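Indole-3-pyruvate decarboxylase (Azospirillum brasilense, PDB 2NXW) catalyses the thiamine diphosphate- and magnesium-dependent decarboxylation of indole-3-pyruvate to indole-3-acetaldehyde, a step of auxin biosynthesis. Local coordinates at residues Y92-A104 / D139-A151. Residues are numbered along the deposited sequence; the frame is centred on the assembly and turned at random.
Sequences YGAGAFNMVNAVA and DTQFQVFKEITVA
Gln141 reaches from helix 140-145 to the loop at Gly93, joining two helical segments on one side of the parallel sheet in the N-terminal thiamine diphosphate-binding domain. Its CG stands anti to the backbone N (chi1 -177°) and the chain runs on extended, which carries the amide across the gap. CB lies 3.9 Å from Phe97 CZ; farther out, CD packs on Ala96 CB and Tyr92 CE1. At the tip OE1 accepts from Gly93 N (2.8 Å) in the plane of its carbonyl, so the bond grips the N-cap residue of helix 94-97, whose Ala94 and Gly95 touch the cofactor. OE1 also sits over one face of the Tyr92 ring, near its rim, while NE2 touches Ala96 CB and is hydrogen-bonded to Ser117 and Tyr180, which fixes the rotation of the amide. Tyr92 OH lies 3.1 Å from Asp139 OD2, at the ring edge, and 2.8 Å from a water that accepts from Gln141 N. A phenylalanine in place of Tyr92 would probably leave both that water and Asp139 OD2 without the hydroxyl they meet here. Farther along, apolar packing takes over: Val144 CG1 meets Val100 CG2, and the Phe145 ring, stacked on Tyr180, turns its edge to the Ala96 carbonyl. Ile148 fills the far end, its CG2 against Ala104 CB and its CD1 against Val103 CG1; Ile148 CD1 also lies 3.6 Å from Val100 O.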
ATOM      1  N   TYR A  92      10.371  11.133  23.505  1.00 14.28           N
ATOM      2  CA  TYR A  92       9.183  10.609  22.845  1.00 13.62           C
ATOM      3  C   TYR A  92       8.314  11.693  22.240  1.00 13.19           C
ATOM      4  O   TYR A  92       8.167  12.782  22.802  1.00 15.07           O
ATOM      5  CB  TYR A  92       8.349   9.813  23.855  1.00 15.25           C
ATOM      6  CG  TYR A  92       7.405   8.818  23.221  1.00 17.29           C
ATOM      7  CD1 TYR A  92       7.907   7.689  22.586  1.00 20.29           C
ATOM      8  CD2 TYR A  92       6.021   9.004  23.254  1.00 22.56           C
ATOM      9  CE1 TYR A  92       7.069   6.753  21.995  1.00 23.99           C
ATOM     10  CE2 TYR A  92       5.158   8.062  22.655  1.00 23.30           C
ATOM     11  CZ  TYR A  92       5.704   6.941  22.030  1.00 24.53           C
ATOM     12  OH  TYR A  92       4.901   5.985  21.443  1.00 29.53           O
ATOM     13  N   GLY A  93       7.730  11.377  21.090  1.00 12.34           N
ATOM     14  CA  GLY A  93       6.844  12.323  20.450  1.00 13.61           C
ATOM     15  C   GLY A  93       7.536  13.304  19.528  1.00 11.86           C
ATOM     16  O   GLY A  93       8.332  12.920  18.668  1.00 13.69           O
ATOM     17  N   ALA A  94       7.218  14.582  19.712  1.00 12.75           N
ATOM     18  CA  ALA A  94       7.772  15.645  18.878  1.00 12.40           C
ATOM     19  C   ALA A  94       9.277  15.560  18.677  1.00 13.23           C
ATOM     20  O   ALA A  94       9.770  15.712  17.552  1.00 13.87           O
ATOM     21  CB  ALA A  94       7.390  17.013  19.452  1.00 12.29           C
ATOM     22  N   GLY A  95      10.010  15.314  19.762  1.00 13.70           N
ATOM     23  CA  GLY A  95      11.459  15.216  19.660  1.00 14.27           C
ATOM     24  C   GLY A  95      11.899  14.187  18.632  1.00 13.71           C
ATOM     25  O   GLY A  95      12.696  14.475  17.733  1.00 14.01           O
ATOM     26  N   ALA A  96      11.365  12.977  18.745  1.00 12.80           N
ATOM     27  CA  ALA A  96      11.708  11.912  17.817  1.00 12.23           C
ATOM     28  C   ALA A  96      11.213  12.179  16.388  1.00 12.38           C
ATOM     29  O   ALA A  96      11.949  11.971  15.421  1.00 11.91           O
ATOM     30  CB  ALA A  96      11.149  10.572  18.337  1.00 12.54           C
ATOM     31  N   PHE A  97       9.970  12.635  16.254  1.00 12.21           N
ATOM     32  CA  PHE A  97       9.435  12.892  14.923  1.00 12.64           C
ATOM     33  C   PHE A  97      10.228  13.976  14.207  1.00 12.43           C
ATOM     34  O   PHE A  97      10.315  13.978  12.981  1.00 12.44           O
ATOM     35  CB  PHE A  97       7.964  13.302  14.992  1.00 13.30           C
ATOM     36  CG  PHE A  97       7.036  12.168  15.312  1.00 17.80           C
ATOM     37  CD1 PHE A  97       7.062  11.001  14.558  1.00 20.01           C
ATOM     38  CD2 PHE A  97       6.140  12.268  16.375  1.00 19.16           C
ATOM     39  CE1 PHE A  97       6.199   9.929  14.857  1.00 20.10           C
ATOM     40  CE2 PHE A  97       5.279  11.217  16.686  1.00 22.08           C
ATOM     41  CZ  PHE A  97       5.307  10.044  15.928  1.00 20.96           C
ATOM     42  N   ASN A  98      10.816  14.880  14.988  1.00 11.99           N
ATOM     43  CA  ASN A  98      11.606  15.971  14.441  1.00 12.26           C
ATOM     44  C   ASN A  98      12.970  15.515  13.907  1.00 11.18           C
ATOM     45  O   ASN A  98      13.701  16.310  13.335  1.00 12.98           O
ATOM     46  CB  ASN A  98      11.777  17.038  15.532  1.00 11.87           C
ATOM     47  CG  ASN A  98      12.021  18.427  14.976  1.00 12.15           C
ATOM     48  OD1 ASN A  98      11.661  18.743  13.833  1.00 12.28           O
ATOM     49  ND2 ASN A  98      12.610  19.285  15.801  1.00 12.27           N
ATOM     50  N   MET A  99      13.320  14.242  14.099  1.00 11.36           N
ATOM     51  CA  MET A  99      14.598  13.723  13.612  1.00 11.69           C
ATOM     52  C   MET A  99      14.421  12.695  12.482  1.00 10.58           C
ATOM     53  O   MET A  99      15.388  12.104  12.011  1.00 11.70           O
ATOM     54  CB  MET A  99      15.374  13.096  14.781  1.00 12.86           C
ATOM     55  CG  MET A  99      16.880  13.070  14.560  1.00 13.05           C
ATOM     56  SD  MET A  99      17.783  12.569  16.049  1.00 12.50           S
ATOM     57  CE  MET A  99      17.249  10.819  16.226  1.00 13.93           C
ATOM     58  N   VAL A 100      13.183  12.505  12.038  1.00 10.47           N
ATOM     59  CA  VAL A 100      12.875  11.550  10.982  1.00 11.49           C
ATOM     60  C   VAL A 100      13.659  11.829   9.695  1.00 11.40           C
ATOM     61  O   VAL A 100      14.200  10.914   9.076  1.00 12.25           O
ATOM     62  CB  VAL A 100      11.344  11.539  10.715  1.00 10.51           C
ATOM     63  CG1 VAL A 100      11.012  10.861   9.397  1.00 12.94           C
ATOM     64  CG2 VAL A 100      10.634  10.815  11.867  1.00 11.62           C
ATOM     65  N   ASN A 101      13.739  13.091   9.284  1.00 11.45           N
ATOM     66  CA  ASN A 101      14.475  13.415   8.075  1.00 10.82           C
ATOM     67  C   ASN A 101      15.969  13.087   8.187  1.00 10.42           C
ATOM     68  O   ASN A 101      16.545  12.465   7.288  1.00 10.66           O
ATOM     69  CB  ASN A 101      14.277  14.895   7.728  1.00 10.72           C
ATOM     70  CG  ASN A 101      15.077  15.307   6.527  1.00 11.79           C
ATOM     71  OD1 ASN A 101      15.057  14.632   5.492  1.00 13.20           O
ATOM     72  ND2 ASN A 101      15.793  16.418   6.646  1.00 12.68           N
ATOM     73  N   ALA A 102      16.608  13.509   9.280  1.00 11.51           N
ATOM     74  CA  ALA A 102      18.034  13.229   9.436  1.00 11.19           C
ATOM     75  C   ALA A 102      18.298  11.725   9.431  1.00 10.72           C
ATOM     76  O   ALA A 102      19.297  11.265   8.868  1.00 11.87           O
ATOM     77  CB  ALA A 102      18.556  13.850  10.734  1.00 11.21           C
ATOM     78  N   VAL A 103      17.397  10.963  10.046  1.00 11.52           N
ATOM     79  CA  VAL A 103      17.572   9.513  10.092  1.00 12.01           C
ATOM     80  C   VAL A 103      17.374   8.891   8.712  1.00 12.17           C
ATOM     81  O   VAL A 103      18.126   7.979   8.325  1.00 12.68           O
ATOM     82  CB  VAL A 103      16.628   8.883  11.140  1.00 11.76           C
ATOM     83  CG1 VAL A 103      16.714   7.352  11.096  1.00 14.32           C
ATOM     84  CG2 VAL A 103      17.028   9.394  12.529  1.00 12.90           C
ATOM     85  N   ALA A 104      16.388   9.384   7.960  1.00 11.85           N
ATOM     86  CA  ALA A 104      16.153   8.881   6.601  1.00 11.13           C
ATOM     87  C   ALA A 104      17.393   9.166   5.744  1.00 11.51           C
ATOM     88  O   ALA A 104      17.795   8.339   4.925  1.00 12.19           O
ATOM     89  CB  ALA A 104      14.907   9.547   5.987  1.00 11.78           C
ATOM     90  N   ASP A 139       2.492   1.408  17.970  1.00 26.74           N
ATOM     91  CA  ASP A 139       2.398   2.854  18.154  1.00 25.61           C
ATOM     92  C   ASP A 139       2.911   3.606  16.931  1.00 23.02           C
ATOM     93  O   ASP A 139       3.797   3.136  16.216  1.00 21.48           O
ATOM     94  CB  ASP A 139       3.196   3.295  19.388  1.00 29.81           C
ATOM     95  CG  ASP A 139       4.668   2.911  19.302  1.00 33.39           C
ATOM     96  OD1 ASP A 139       4.942   1.698  19.170  1.00 37.32           O
ATOM     97  OD2 ASP A 139       5.546   3.813  19.369  1.00 33.22           O
ATOM     98  N   THR A 140       2.345   4.782  16.706  1.00 19.26           N
ATOM     99  CA  THR A 140       2.716   5.629  15.578  1.00 17.29           C
ATOM    100  C   THR A 140       4.219   5.872  15.449  1.00 15.62           C
ATOM    101  O   THR A 140       4.782   5.746  14.362  1.00 15.40           O
ATOM    102  CB  THR A 140       2.000   6.991  15.685  1.00 17.27           C
ATOM    103  OG1 THR A 140       0.582   6.774  15.730  1.00 20.74           O
ATOM    104  CG2 THR A 140       2.336   7.886  14.496  1.00 17.77           C
ATOM    105  N   GLN A 141       4.872   6.220  16.551  1.00 15.24           N
ATOM    106  CA  GLN A 141       6.298   6.492  16.477  1.00 14.34           C
ATOM    107  C   GLN A 141       7.103   5.282  16.034  1.00 14.79           C
ATOM    108  O   GLN A 141       7.961   5.383  15.165  1.00 14.63           O
ATOM    109  CB  GLN A 141       6.817   7.005  17.825  1.00 14.85           C
ATOM    110  CG  GLN A 141       8.292   7.375  17.804  1.00 14.13           C
ATOM    111  CD  GLN A 141       8.719   8.164  19.025  1.00 15.39           C
ATOM    112  OE1 GLN A 141       8.082   9.152  19.395  1.00 16.10           O
ATOM    113  NE2 GLN A 141       9.808   7.736  19.654  1.00 14.40           N
ATOM    114  N   PHE A 142       6.839   4.134  16.644  1.00 16.61           N
ATOM    115  CA  PHE A 142       7.560   2.926  16.278  1.00 17.82           C
ATOM    116  C   PHE A 142       7.309   2.606  14.803  1.00 17.20           C
ATOM    117  O   PHE A 142       8.236   2.262  14.071  1.00 17.99           O
ATOM    118  CB  PHE A 142       7.096   1.759  17.160  1.00 18.64           C
ATOM    119  CG  PHE A 142       8.053   0.602  17.204  1.00 20.99           C
ATOM    120  CD1 PHE A 142       8.978   0.487  18.238  1.00 21.74           C
ATOM    121  CD2 PHE A 142       8.029  -0.371  16.213  1.00 22.31           C
ATOM    122  CE1 PHE A 142       9.872  -0.593  18.285  1.00 22.77           C
ATOM    123  CE2 PHE A 142       8.917  -1.454  16.251  1.00 22.79           C
ATOM    124  CZ  PHE A 142       9.835  -1.558  17.289  1.00 22.32           C
ATOM    125  N   GLN A 143       6.056   2.744  14.365  1.00 17.41           N
ATOM    126  CA  GLN A 143       5.704   2.444  12.979  1.00 17.63           C
ATOM    127  C   GLN A 143       6.405   3.353  11.973  1.00 17.12           C
ATOM    128  O   GLN A 143       6.738   2.928  10.871  1.00 19.09           O
ATOM    129  CB  GLN A 143       4.193   2.527  12.786  1.00 19.83           C
ATOM    130  CG  GLN A 143       3.429   1.490  13.593  1.00 21.80           C
ATOM    131  CD  GLN A 143       3.892   0.075  13.302  1.00 23.52           C
ATOM    132  OE1 GLN A 143       3.846  -0.382  12.161  1.00 26.40           O
ATOM    133  NE2 GLN A 143       4.346  -0.628  14.335  1.00 26.22           N
ATOM    134  N   VAL A 144       6.601   4.610  12.342  1.00 14.52           N
ATOM    135  CA  VAL A 144       7.288   5.533  11.456  1.00 14.83           C
ATOM    136  C   VAL A 144       8.773   5.185  11.415  1.00 13.77           C
ATOM    137  O   VAL A 144       9.366   5.103  10.341  1.00 14.75           O
ATOM    138  CB  VAL A 144       7.084   7.002  11.924  1.00 14.22           C
ATOM    139  CG1 VAL A 144       8.092   7.923  11.256  1.00 14.01           C
ATOM    140  CG2 VAL A 144       5.670   7.456  11.581  1.00 15.14           C
ATOM    141  N   PHE A 145       9.385   4.950  12.575  1.00 13.65           N
ATOM    142  CA  PHE A 145      10.805   4.641  12.559  1.00 14.05           C
ATOM    143  C   PHE A 145      11.160   3.314  11.908  1.00 13.58           C
ATOM    144  O   PHE A 145      12.252   3.162  11.372  1.00 14.47           O
ATOM    145  CB  PHE A 145      11.410   4.757  13.964  1.00 14.63           C
ATOM    146  CG  PHE A 145      11.838   6.164  14.303  1.00 15.35           C
ATOM    147  CD1 PHE A 145      10.939   7.074  14.864  1.00 14.89           C
ATOM    148  CD2 PHE A 145      13.110   6.605  13.958  1.00 14.99           C
ATOM    149  CE1 PHE A 145      11.305   8.411  15.072  1.00 16.20           C
ATOM    150  CE2 PHE A 145      13.488   7.942  14.159  1.00 16.81           C
ATOM    151  CZ  PHE A 145      12.580   8.844  14.717  1.00 15.68           C
ATOM    152  N   LYS A 146      10.226   2.367  11.923  1.00 14.83           N
ATOM    153  CA  LYS A 146      10.475   1.074  11.302  1.00 16.11           C
ATOM    154  C   LYS A 146      10.672   1.249   9.798  1.00 16.14           C
ATOM    155  O   LYS A 146      11.300   0.417   9.149  1.00 18.09           O
ATOM    156  CB  LYS A 146       9.304   0.120  11.556  1.00 18.42           C
ATOM    157  N   GLU A 147      10.139   2.339   9.249  1.00 17.09           N
ATOM    158  CA  GLU A 147      10.256   2.613   7.818  1.00 17.55           C
ATOM    159  C   GLU A 147      11.619   3.176   7.413  1.00 16.30           C
ATOM    160  O   GLU A 147      11.987   3.130   6.242  1.00 17.89           O
ATOM    161  CB  GLU A 147       9.173   3.608   7.374  1.00 19.23           C
ATOM    162  CG  GLU A 147       7.739   3.119   7.510  1.00 23.17           C
ATOM    163  CD  GLU A 147       7.423   1.958   6.588  1.00 27.13           C
ATOM    164  OE1 GLU A 147       7.869   1.982   5.419  1.00 28.06           O
ATOM    165  OE2 GLU A 147       6.712   1.031   7.029  1.00 29.59           O
ATOM    166  N   ILE A 148      12.370   3.704   8.378  1.00 15.54           N
ATOM    167  CA  ILE A 148      13.661   4.312   8.076  1.00 15.23           C
ATOM    168  C   ILE A 148      14.851   3.743   8.841  1.00 14.14           C
ATOM    169  O   ILE A 148      15.885   4.404   8.991  1.00 14.91           O
ATOM    170  CB  ILE A 148      13.591   5.834   8.303  1.00 14.91           C
ATOM    171  CG1 ILE A 148      13.135   6.129   9.734  1.00 14.94           C
ATOM    172  CG2 ILE A 148      12.624   6.454   7.298  1.00 15.89           C
ATOM    173  CD1 ILE A 148      13.055   7.618  10.066  1.00 14.80           C
ATOM    174  N   THR A 149      14.704   2.511   9.321  1.00 14.01           N
ATOM    175  CA  THR A 149      15.774   1.833  10.053  1.00 14.30           C
ATOM    176  C   THR A 149      15.794   0.364   9.654  1.00 15.45           C
ATOM    177  O   THR A 149      14.787  -0.160   9.169  1.00 16.73           O
ATOM    178  CB  THR A 149      15.581   1.925  11.588  1.00 13.25           C
ATOM    179  OG1 THR A 149      14.278   1.442  11.940  1.00 13.69           O
ATOM    180  CG2 THR A 149      15.731   3.361  12.065  1.00 13.30           C
ATOM    181  N   VAL A 150      16.934  -0.302   9.854  1.00 15.99           N
ATOM    182  CA  VAL A 150      17.050  -1.717   9.494  1.00 16.77           C
ATOM    183  C   VAL A 150      16.675  -2.686  10.604  1.00 16.72           C
ATOM    184  O   VAL A 150      16.501  -3.874  10.352  1.00 18.67           O
ATOM    185  CB  VAL A 150      18.470  -2.069   8.982  1.00 17.06           C
ATOM    186  CG1 VAL A 150      18.720  -1.331   7.693  1.00 21.71           C
ATOM    187  CG2 VAL A 150      19.533  -1.745  10.024  1.00 17.94           C
ATOM    188  N   ALA A 151      16.556  -2.185  11.823  1.00 15.85           N
ATOM    189  CA  ALA A 151      16.180  -3.014  12.957  1.00 15.52           C
ATOM    190  C   ALA A 151      15.670  -2.100  14.049  1.00 15.16           C
ATOM    191  O   ALA A 151      16.094  -0.943  14.142  1.00 14.74           O
ATOM    192  CB  ALA A 151      17.384  -3.813  13.452  1.00 17.58           C
TER
HETATM  193  O   HOH W   1       3.605   6.964  19.155  1.00 28.19           O